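Flagellar biosynthetic protein FlhB (Aquifex aeolicus, PDB 3B1S) is probably required for flagellar rod formation and protein export, as a membrane protein of the type III secretion apparatus; this chain is its C-terminal cytoplasmic domain. Local coordinates at residues 17-23 / 57-63. Numbering follows the deposited sequence.
Sequences APVVVAK and VEVGKEI
This contact lays a turn-bearing loop against a beta strand: residues 57-63, between helices 47-53 and 68-84, run antiparallel along 17-23, the loop residues Ala17 and Pro18 followed by the first part of strand 19-25, and bury 605 Å² in all. The direction follows from the hydrogen bonds, in which Pro18, Val20 and Lys23 meet Ile63, Gly60 and Val57 in falling order; the closest CA approaches are Val19 to Glu62 (4.1 Å) and Val20 to Val59 (5.2 Å). Two backbone hydrogen bonds set the spacing, Ile63 N to Pro18 O at 2.9 Å and Gly60 N to Val20 O at 2.8 Å, with N-H...O angles of 158° and 165°. Each acceptor also receives a CA-H...O contact, Glu62 CA to Pro18 O at 3.4 Å and Val59 CA to Val20 O at 3.5 Å. Gly60 gives its bond from inside a type II turn, Glu58 to Lys61, which Lys61 N to Glu58 O closes at 3.2 Å; its phi/psi of 101/-12 is a conformation that a CB would crowd. Val20, chi1 t, points toward the loop, its CG2 3.7 Å from Val57 CG2 and 4.1 Å from Ile63 CG2. Ile63 (chi1 p, chi2 t) brings CD1 to 3.8 Å from Pro18 CD, and Val71 of helix 68-84 touches both residues. At the far end Lys23, chi1 p and otherwise extended, hydrogen-bonds Val57 O through NZ at 3.2 Å, and NZ also hydrogen-bonds Tyr54 O. Since strand 4-9 pairs with 19-25 through Val19, Val21 and Ala22, the arrangement is that of a two-stranded antiparallel sheet flanked by an irregular loop, here within the cytoplasmic domain of an FlhB-family type III secretion exporter.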
loop_
_atom_site.group_PDB
_atom_site.type_symbol
_atom_site.label_atom_id
_atom_site.label_comp_id
_atom_site.label_asym_id
_atom_site.label_seq_id
_atom_site.Cartn_x
_atom_site.Cartn_y
_atom_site.Cartn_z
ATOM N N ALA D 17 3.763 -12.542 -6.695
ATOM C CA ALA D 17 2.597 -11.727 -6.434
ATOM C C ALA D 17 3.015 -10.366 -5.838
ATOM O O ALA D 17 4.192 -10.170 -5.508
ATOM C CB ALA D 17 1.617 -12.478 -5.515
ATOM N N PRO D 18 2.066 -9.412 -5.754
ATOM C CA PRO D 18 2.272 -8.119 -5.078
ATOM C C PRO D 18 2.505 -8.171 -3.537
ATOM O O PRO D 18 1.708 -8.740 -2.792
ATOM C CB PRO D 18 0.984 -7.372 -5.404
ATOM C CG PRO D 18 0.508 -8.002 -6.687
ATOM C CD PRO D 18 0.818 -9.411 -6.547
ATOM N N VAL D 19 3.614 -7.575 -3.110
ATOM C CA VAL D 19 3.979 -7.359 -1.718
ATOM C C VAL D 19 3.306 -6.077 -1.205
ATOM O O VAL D 19 3.425 -5.032 -1.822
ATOM C CB VAL D 19 5.527 -7.138 -1.593
ATOM C CG1 VAL D 19 5.993 -7.181 -0.151
ATOM C CG2 VAL D 19 6.288 -8.160 -2.392
ATOM N N VAL D 20 2.629 -6.140 -0.067
ATOM C CA VAL D 20 2.095 -4.929 0.548
ATOM C C VAL D 20 3.212 -4.170 1.225
ATOM O O VAL D 20 3.713 -4.618 2.228
ATOM C CB VAL D 20 1.086 -5.262 1.647
ATOM C CG1 VAL D 20 0.368 -4.003 2.099
ATOM C CG2 VAL D 20 0.111 -6.339 1.195
ATOM N N VAL D 21 3.624 -3.027 0.696
ATOM C CA VAL D 21 4.713 -2.311 1.356
ATOM C C VAL D 21 4.257 -1.279 2.388
ATOM O O VAL D 21 5.044 -0.836 3.209
ATOM C CB VAL D 21 5.749 -1.710 0.370
ATOM C CG1 VAL D 21 5.828 -2.546 -0.872
ATOM C CG2 VAL D 21 5.469 -0.251 0.034
ATOM N N ALA D 22 2.981 -0.913 2.347
ATOM C CA ALA D 22 2.397 0.013 3.297
ATOM C C ALA D 22 0.886 -0.176 3.286
ATOM O O ALA D 22 0.330 -0.564 2.259
ATOM C CB ALA D 22 2.742 1.398 2.908
ATOM N N LYS D 23 0.231 0.045 4.429
ATOM C CA LYS D 23 -1.224 0.266 4.481
ATOM C C LYS D 23 -1.506 1.471 5.412
ATOM O O LYS D 23 -0.692 1.756 6.281
ATOM C CB LYS D 23 -1.978 -1.015 4.859
ATOM C CG LYS D 23 -1.853 -1.474 6.308
ATOM C CD LYS D 23 -2.789 -2.644 6.585
ATOM C CE LYS D 23 -2.493 -3.319 7.930
ATOM N NZ LYS D 23 -3.500 -4.395 8.241
ATOM N N VAL D 57 -4.551 -8.185 4.696
ATOM C CA VAL D 57 -3.127 -8.365 4.582
ATOM C C VAL D 57 -2.277 -7.545 5.494
ATOM O O VAL D 57 -2.777 -6.790 6.295
ATOM C CB VAL D 57 -2.681 -8.134 3.166
ATOM C CG1 VAL D 57 -3.098 -9.298 2.306
ATOM C CG2 VAL D 57 -3.286 -6.877 2.651
ATOM N N GLU D 58 -0.973 -7.723 5.376
ATOM C CA GLU D 58 -0.076 -7.056 6.268
ATOM C C GLU D 58 1.211 -6.644 5.581
ATOM O O GLU D 58 1.600 -7.203 4.555
ATOM C CB GLU D 58 0.208 -7.956 7.473
ATOM C CG GLU D 58 1.093 -9.170 7.171
ATOM C CD GLU D 58 1.291 -10.069 8.385
ATOM O OE1 GLU D 58 0.273 -10.430 9.022
ATOM O OE2 GLU D 58 2.458 -10.408 8.707
ATOM N N VAL D 59 1.887 -5.684 6.194
ATOM C CA VAL D 59 3.074 -5.077 5.626
ATOM C C VAL D 59 4.279 -6.002 5.500
ATOM O O VAL D 59 4.802 -6.509 6.487
ATOM C CB VAL D 59 3.453 -3.838 6.413
ATOM C CG1 VAL D 59 4.663 -3.143 5.782
ATOM C CG2 VAL D 59 2.246 -2.903 6.496
ATOM N N GLY D 60 4.725 -6.178 4.262
ATOM C CA GLY D 60 5.881 -6.998 3.941
ATOM C C GLY D 60 5.501 -8.365 3.411
ATOM O O GLY D 60 6.336 -9.075 2.883
ATOM N N LYS D 61 4.237 -8.733 3.531
ATOM C CA LYS D 61 3.823 -10.036 3.057
ATOM C C LYS D 61 2.894 -10.063 1.817
ATOM O O LYS D 61 1.793 -9.493 1.824
ATOM C CB LYS D 61 3.276 -10.848 4.226
ATOM C CG LYS D 61 4.374 -11.137 5.256
ATOM C CD LYS D 61 3.861 -11.897 6.479
ATOM C CE LYS D 61 4.983 -12.039 7.524
ATOM N NZ LYS D 61 4.703 -13.173 8.451
ATOM N N GLU D 62 3.262 -10.886 0.845
ATOM C CA GLU D 62 2.589 -10.990 -0.433
ATOM C C GLU D 62 1.143 -11.277 -0.246
ATOM O O GLU D 62 0.755 -11.963 0.659
ATOM C CB GLU D 62 3.127 -12.172 -1.213
ATOM C CG GLU D 62 4.443 -11.975 -1.842
ATOM C CD GLU D 62 4.817 -13.146 -2.672
ATOM O OE1 GLU D 62 5.896 -13.142 -3.266
ATOM O OE2 GLU D 62 4.028 -14.086 -2.729
ATOM N N ILE D 63 0.339 -10.706 -1.114
ATOM C CA ILE D 63 -1.098 -10.804 -1.004
ATOM C C ILE D 63 -1.493 -12.266 -1.111
ATOM O O ILE D 63 -0.722 -13.102 -1.587
ATOM C CB ILE D 63 -1.810 -9.935 -2.067
ATOM C CG1 ILE D 63 -1.453 -10.388 -3.484
ATOM C CG2 ILE D 63 -1.383 -8.501 -1.917
ATOM C CD1 ILE D 63 -2.361 -9.867 -4.575
#